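Local atomic coordinates of heme oxygenase (Chlamydomonas reinhardtii, PDB entry 4RAJ), a protein that probably catalyses the oxidative opening of heme to biliverdin, as in other heme oxygenases, and is modelled here without heme. Residues N36-A41 against I224-P229; R29-V34 against A216-N221. One frame throughout, in Å; residues are numbered along the deposited sequence.

Contact 1. Residues N36-A41 against I224-P229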
loop_
_atom_site.group_PDB
_atom_site.type_symbol
_atom_site.label_atom_id
_atom_site.label_comp_id
_atom_site.label_asym_id
_atom_site.label_seq_id
_atom_site.Cartn_x
_atom_site.Cartn_y
_atom_site.Cartn_z
ATOM N N ASN A 36 -6.324 0.589 12.197
ATOM C CA ASN A 36 -7.754 0.838 12.061
ATOM C C ASN A 36 -8.261 2.069 12.840
ATOM O O ASN A 36 -8.930 2.955 12.299
ATOM C CB ASN A 36 -8.401 -0.465 12.517
ATOM C CG ASN A 36 -8.594 -1.455 11.389
ATOM O OD1 ASN A 36 -7.655 -2.192 11.036
ATOM N ND2 ASN A 36 -9.867 -1.698 11.054
ATOM N N SER A 37 -7.915 2.148 14.119
ATOM C CA SER A 37 -8.308 3.310 14.932
ATOM C C SER A 37 -7.624 4.578 14.425
ATOM O O SER A 37 -8.259 5.623 14.284
ATOM C CB SER A 37 -7.973 3.098 16.428
ATOM O OG SER A 37 -8.815 2.116 17.013
ATOM N N LEU A 38 -6.335 4.463 14.123
ATOM C CA LEU A 38 -5.534 5.576 13.612
ATOM C C LEU A 38 -6.150 6.146 12.346
ATOM O O LEU A 38 -6.352 7.357 12.224
ATOM C CB LEU A 38 -4.114 5.108 13.303
ATOM C CG LEU A 38 -2.901 5.942 13.677
ATOM C CD1 LEU A 38 -2.905 6.199 15.175
ATOM C CD2 LEU A 38 -1.639 5.194 13.262
ATOM N N VAL A 39 -6.421 5.261 11.391
ATOM C CA VAL A 39 -7.008 5.673 10.108
ATOM C C VAL A 39 -8.420 6.242 10.272
ATOM O O VAL A 39 -8.701 7.357 9.812
ATOM C CB VAL A 39 -7.038 4.509 9.124
ATOM C CG1 VAL A 39 -7.768 4.917 7.852
ATOM C CG2 VAL A 39 -5.595 4.048 8.820
ATOM N N ASN A 40 -9.308 5.499 10.926
ATOM C CA ASN A 40 -10.658 6.021 11.116
ATOM C C ASN A 40 -10.677 7.344 11.892
ATOM O O ASN A 40 -11.482 8.222 11.597
ATOM C CB ASN A 40 -11.559 4.996 11.819
ATOM C CG ASN A 40 -11.735 3.719 11.012
ATOM O OD1 ASN A 40 -11.414 2.633 11.464
ATOM N ND2 ASN A 40 -12.197 3.866 9.783
ATOM N N ALA A 41 -9.796 7.493 12.873
ATOM C CA ALA A 41 -9.750 8.736 13.653
ATOM C C ALA A 41 -9.336 9.935 12.814
ATOM O O ALA A 41 -9.559 11.082 13.213
ATOM C CB ALA A 41 -8.816 8.598 14.820
ATOM N N ILE A 224 3.960 6.885 9.394
ATOM C CA ILE A 224 3.708 7.841 8.314
ATOM C C ILE A 224 2.394 8.596 8.554
ATOM O O ILE A 224 2.317 9.822 8.398
ATOM C CB ILE A 224 3.700 7.116 6.967
ATOM C CG1 ILE A 224 5.113 6.584 6.675
ATOM C CG2 ILE A 224 3.231 8.022 5.841
ATOM C CD1 ILE A 224 5.192 5.611 5.501
ATOM N N ILE A 225 1.371 7.858 8.961
ATOM C CA ILE A 225 0.086 8.459 9.306
ATOM C C ILE A 225 0.205 9.457 10.463
ATOM O O ILE A 225 -0.341 10.564 10.414
ATOM C CB ILE A 225 -0.931 7.370 9.666
ATOM C CG1 ILE A 225 -1.282 6.562 8.416
ATOM C CG2 ILE A 225 -2.199 7.982 10.230
ATOM C CD1 ILE A 225 -1.950 5.251 8.715
ATOM N N LYS A 226 0.937 9.074 11.501
ATOM C CA LYS A 226 1.043 9.928 12.682
ATOM C C LYS A 226 1.878 11.172 12.410
ATOM O O LYS A 226 1.669 12.213 13.033
ATOM C CB LYS A 226 1.627 9.139 13.856
ATOM C CG LYS A 226 0.595 8.230 14.491
ATOM C CD LYS A 226 1.114 7.571 15.752
ATOM C CE LYS A 226 2.203 6.569 15.423
ATOM N NZ LYS A 226 2.438 5.634 16.563
ATOM N N ALA A 227 2.802 11.074 11.463
ATOM C CA ALA A 227 3.687 12.192 11.149
ATOM C C ALA A 227 3.003 13.237 10.267
ATOM O O ALA A 227 3.531 14.328 10.068
ATOM C CB ALA A 227 4.965 11.683 10.473
ATOM N N PHE A 228 1.829 12.903 9.741
ATOM C CA PHE A 228 1.131 13.795 8.819
ATOM C C PHE A 228 0.538 14.965 9.591
ATOM O O PHE A 228 -0.145 14.767 10.597
ATOM C CB PHE A 228 0.023 13.056 8.044
ATOM C CG PHE A 228 -0.723 13.939 7.056
ATOM C CD1 PHE A 228 -0.155 14.271 5.828
ATOM C CD2 PHE A 228 -1.985 14.437 7.357
ATOM C CE1 PHE A 228 -0.833 15.089 4.919
ATOM C CE2 PHE A 228 -2.673 15.255 6.451
ATOM C CZ PHE A 228 -2.096 15.577 5.232
ATOM N N PRO A 229 0.823 16.194 9.131
ATOM C CA PRO A 229 0.390 17.415 9.821
ATOM C C PRO A 229 -1.090 17.741 9.608
ATOM O O PRO A 229 -1.452 18.380 8.619
ATOM C CB PRO A 229 1.281 18.496 9.202
ATOM C CG PRO A 229 1.582 17.985 7.823
ATOM C CD PRO A 229 1.661 16.484 7.952
#
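Ile-225 turns its longer branch anti to its own carbonyl carbon (chi1 -68°) and keeps it extended through chi2, and this sends its two arms to two different residues of 36-41. The terminal CD1 goes to Val-39, where it meets the methyl CG2 at 3.8 Å with the side chains crossing at about a right angle. The shorter arm, CG2, points to Leu-38 and lies 4.1 Å from its CG. With chi1 at -137°, off a staggered setting, Leu-38 places both methyls against the Lys-226 methylene CG, Leu-38 CD2 at 4.0 Å and CD1 at 4.1 Å, so the base of the lysine acts as plain hydrocarbon.

Arg-42, one turn after Leu-38, donates through NH1 to the Leu-38 carbonyl oxygen and also touches both Ile-225 and Lys-226, extending the patch along helix 29-47. Ile-225 additionally lines the pocket that holds a polyether, probably from the crystallisation liquor, about 4 Å from its side chain. This is helix-helix packing in the all-helical heme oxygenase fold, near the C-terminal end of helix 204-227. No hydrogen bond or salt bridge ties 36-41 to 224-229; they are joined by aliphatic van der Waals contact alone, so the fit of Leu-38, Val-39 and Ile-225 probably rests on shape and could shift slightly without breaking a specific bond.

Contact 2. Residues R29-V34 against A216-N221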
loop_
_atom_site.group_PDB
_atom_site.type_symbol
_atom_site.label_atom_id
_atom_site.label_comp_id
_atom_site.label_asym_id
_atom_site.label_seq_id
_atom_site.Cartn_x
_atom_site.Cartn_y
_atom_site.Cartn_z
ATOM N N ARG A 29 -2.905 -9.090 14.151
ATOM C CA ARG A 29 -4.247 -8.745 14.615
ATOM C C ARG A 29 -4.266 -7.482 15.484
ATOM O O ARG A 29 -5.068 -6.579 15.246
ATOM C CB ARG A 29 -4.864 -9.914 15.382
ATOM C CG ARG A 29 -6.339 -9.719 15.706
ATOM C CD ARG A 29 -6.827 -10.713 16.751
ATOM N NE ARG A 29 -6.251 -10.450 18.069
ATOM C CZ ARG A 29 -6.734 -9.564 18.936
ATOM N NH1 ARG A 29 -7.806 -8.846 18.629
ATOM N NH2 ARG A 29 -6.142 -9.393 20.112
ATOM N N LYS A 30 -3.374 -7.408 16.466
ATOM C CA LYS A 30 -3.350 -6.282 17.398
ATOM C C LYS A 30 -2.904 -4.956 16.755
ATOM O O LYS A 30 -3.467 -3.901 17.051
ATOM C CB LYS A 30 -2.450 -6.603 18.593
ATOM C CG LYS A 30 -3.124 -7.457 19.659
ATOM C CD LYS A 30 -2.310 -7.474 20.951
ATOM C CE LYS A 30 -1.000 -8.235 20.780
ATOM N NZ LYS A 30 -0.473 -8.762 22.074
ATOM N N ILE A 31 -1.894 -5.002 15.894
ATOM C CA ILE A 31 -1.411 -3.783 15.259
ATOM C C ILE A 31 -2.383 -3.360 14.146
ATOM O O ILE A 31 -2.496 -2.174 13.843
ATOM C CB ILE A 31 0.037 -3.956 14.707
ATOM C CG1 ILE A 31 0.659 -2.600 14.358
ATOM C CG2 ILE A 31 0.081 -4.929 13.533
ATOM C CD1 ILE A 31 0.760 -1.672 15.544
ATOM N N HIS A 32 -3.105 -4.317 13.569
ATOM C CA HIS A 32 -4.133 -3.996 12.573
ATOM C C HIS A 32 -5.245 -3.194 13.237
ATOM O O HIS A 32 -5.681 -2.181 12.708
ATOM C CB HIS A 32 -4.701 -5.261 11.921
ATOM C CG HIS A 32 -5.269 -5.038 10.550
ATOM N ND1 HIS A 32 -5.577 -3.785 10.063
ATOM C CD2 HIS A 32 -5.588 -5.912 9.566
ATOM C CE1 HIS A 32 -6.059 -3.898 8.838
ATOM N NE2 HIS A 32 -6.078 -5.178 8.512
ATOM N N ASN A 33 -5.684 -3.629 14.416
ATOM C CA ASN A 33 -6.680 -2.871 15.171
ATOM C C ASN A 33 -6.183 -1.478 15.547
ATOM O O ASN A 33 -6.931 -0.504 15.477
ATOM C CB ASN A 33 -7.098 -3.632 16.426
ATOM C CG ASN A 33 -7.762 -4.953 16.103
ATOM O OD1 ASN A 33 -8.163 -5.190 14.964
ATOM N ND2 ASN A 33 -7.878 -5.826 17.103
ATOM N N VAL A 34 -4.919 -1.377 15.940
ATOM C CA VAL A 34 -4.320 -0.072 16.197
ATOM C C VAL A 34 -4.366 0.814 14.938
ATOM O O VAL A 34 -4.729 1.997 14.992
ATOM C CB VAL A 34 -2.864 -0.208 16.666
ATOM C CG1 VAL A 34 -2.175 1.145 16.646
ATOM C CG2 VAL A 34 -2.806 -0.829 18.069
ATOM N N ALA A 216 6.209 -5.025 9.973
ATOM C CA ALA A 216 6.949 -3.779 9.756
ATOM C C ALA A 216 6.163 -2.830 8.860
ATOM O O ALA A 216 6.234 -1.611 9.031
ATOM C CB ALA A 216 8.327 -4.052 9.145
ATOM N N ALA A 217 5.421 -3.386 7.907
ATOM C CA ALA A 217 4.622 -2.551 7.008
ATOM C C ALA A 217 3.555 -1.803 7.794
ATOM O O ALA A 217 3.336 -0.614 7.562
ATOM C CB ALA A 217 3.996 -3.396 5.901
ATOM N N PHE A 218 2.900 -2.480 8.737
ATOM C CA PHE A 218 1.954 -1.790 9.621
ATOM C C PHE A 218 2.672 -0.705 10.414
ATOM O O PHE A 218 2.185 0.419 10.551
ATOM C CB PHE A 218 1.275 -2.760 10.591
ATOM C CG PHE A 218 0.181 -3.572 9.977
ATOM C CD1 PHE A 218 -1.119 -3.083 9.931
ATOM C CD2 PHE A 218 0.439 -4.832 9.458
ATOM C CE1 PHE A 218 -2.141 -3.832 9.370
ATOM C CE2 PHE A 218 -0.579 -5.587 8.890
ATOM C CZ PHE A 218 -1.868 -5.083 8.843
ATOM N N GLY A 219 3.832 -1.055 10.954
ATOM C CA GLY A 219 4.591 -0.117 11.762
ATOM C C GLY A 219 4.969 1.135 10.992
ATOM O O GLY A 219 4.816 2.263 11.496
ATOM N N HIS A 220 5.464 0.939 9.770
ATOM C CA HIS A 220 5.838 2.058 8.916
ATOM C C HIS A 220 4.617 2.909 8.580
ATOM O O HIS A 220 4.674 4.140 8.618
ATOM C CB HIS A 220 6.510 1.555 7.641
ATOM C CG HIS A 220 7.938 1.140 7.831
ATOM N ND1 HIS A 220 8.948 2.047 8.071
ATOM C CD2 HIS A 220 8.525 -0.082 7.807
ATOM C CE1 HIS A 220 10.095 1.401 8.197
ATOM N NE2 HIS A 220 9.867 0.108 8.035
ATOM N N ASN A 221 3.520 2.245 8.203
ATOM C CA ASN A 221 2.304 2.951 7.837
ATOM C C ASN A 221 1.816 3.796 8.991
ATOM O O ASN A 221 1.425 4.942 8.812
ATOM C CB ASN A 221 1.203 1.972 7.405
ATOM C CG ASN A 221 1.369 1.507 5.978
ATOM O OD1 ASN A 221 2.405 1.735 5.364
ATOM N ND2 ASN A 221 0.347 0.848 5.442
#
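Segments 29-34 and 216-221 are both helical and run in roughly the same sense, coming nearest at Ile-31 and Phe-218, whose CA atoms are 6.9 Å apart. Phe-218 leans across that gap. Ile-31 CG2, in the crowded position between backbone N and carbonyl carbon, lies 3.8 Å from Phe-218 CG and makes an off-centre CH-pi contact, 29° from the ring normal. The other branch, Ile-31 CG1, rests on Phe-218 CB. Further out, the rim of the phenyl ring meets His-32: Phe-218 CE1 stands 3.6 Å from His-32 CG, over one face of the imidazole, with the ring planes at 57°. Phe-218 also pairs edge-to-face with His-214 and touches Thr-146 of helix 140-151. An alanine in place of Phe-218 is likely to leave one face of His-32 without the phenyl rim and strip Ile-31 of its aromatic contact, opening a gap between the helices. Asn-221 ND2 hydrogen-bonds an oxygen of the bound polyether, and its OD1 accepts from Gln-147. No hydrogen bond crosses the segments; the contact is apolar and aromatic, and the same Phe-218 ring that packs on Ile-31 and His-32 also borders the polyether pocket.

Overall arrangement
Contacts 1 and 2 are successive points of a single helix pairing, 29-47 against 204-227, with centres about 11 Å apart on the same side of the chain's centre. Both are surface contacts without buried touching residues, and neither has a hydrogen bond across it. Their chemistry differs: contact 1 is wholly aliphatic and lies close to the end of helix 204-227, whereas contact 2 turns on an aromatic ring. Both have a side chain at the polyether pocket, Ile-225 and Phe-218. Helix 29-47 probably corresponds to the proximal helix that walls the heme cleft in relatives, and the polyether may mark part of that cleft, empty of heme here.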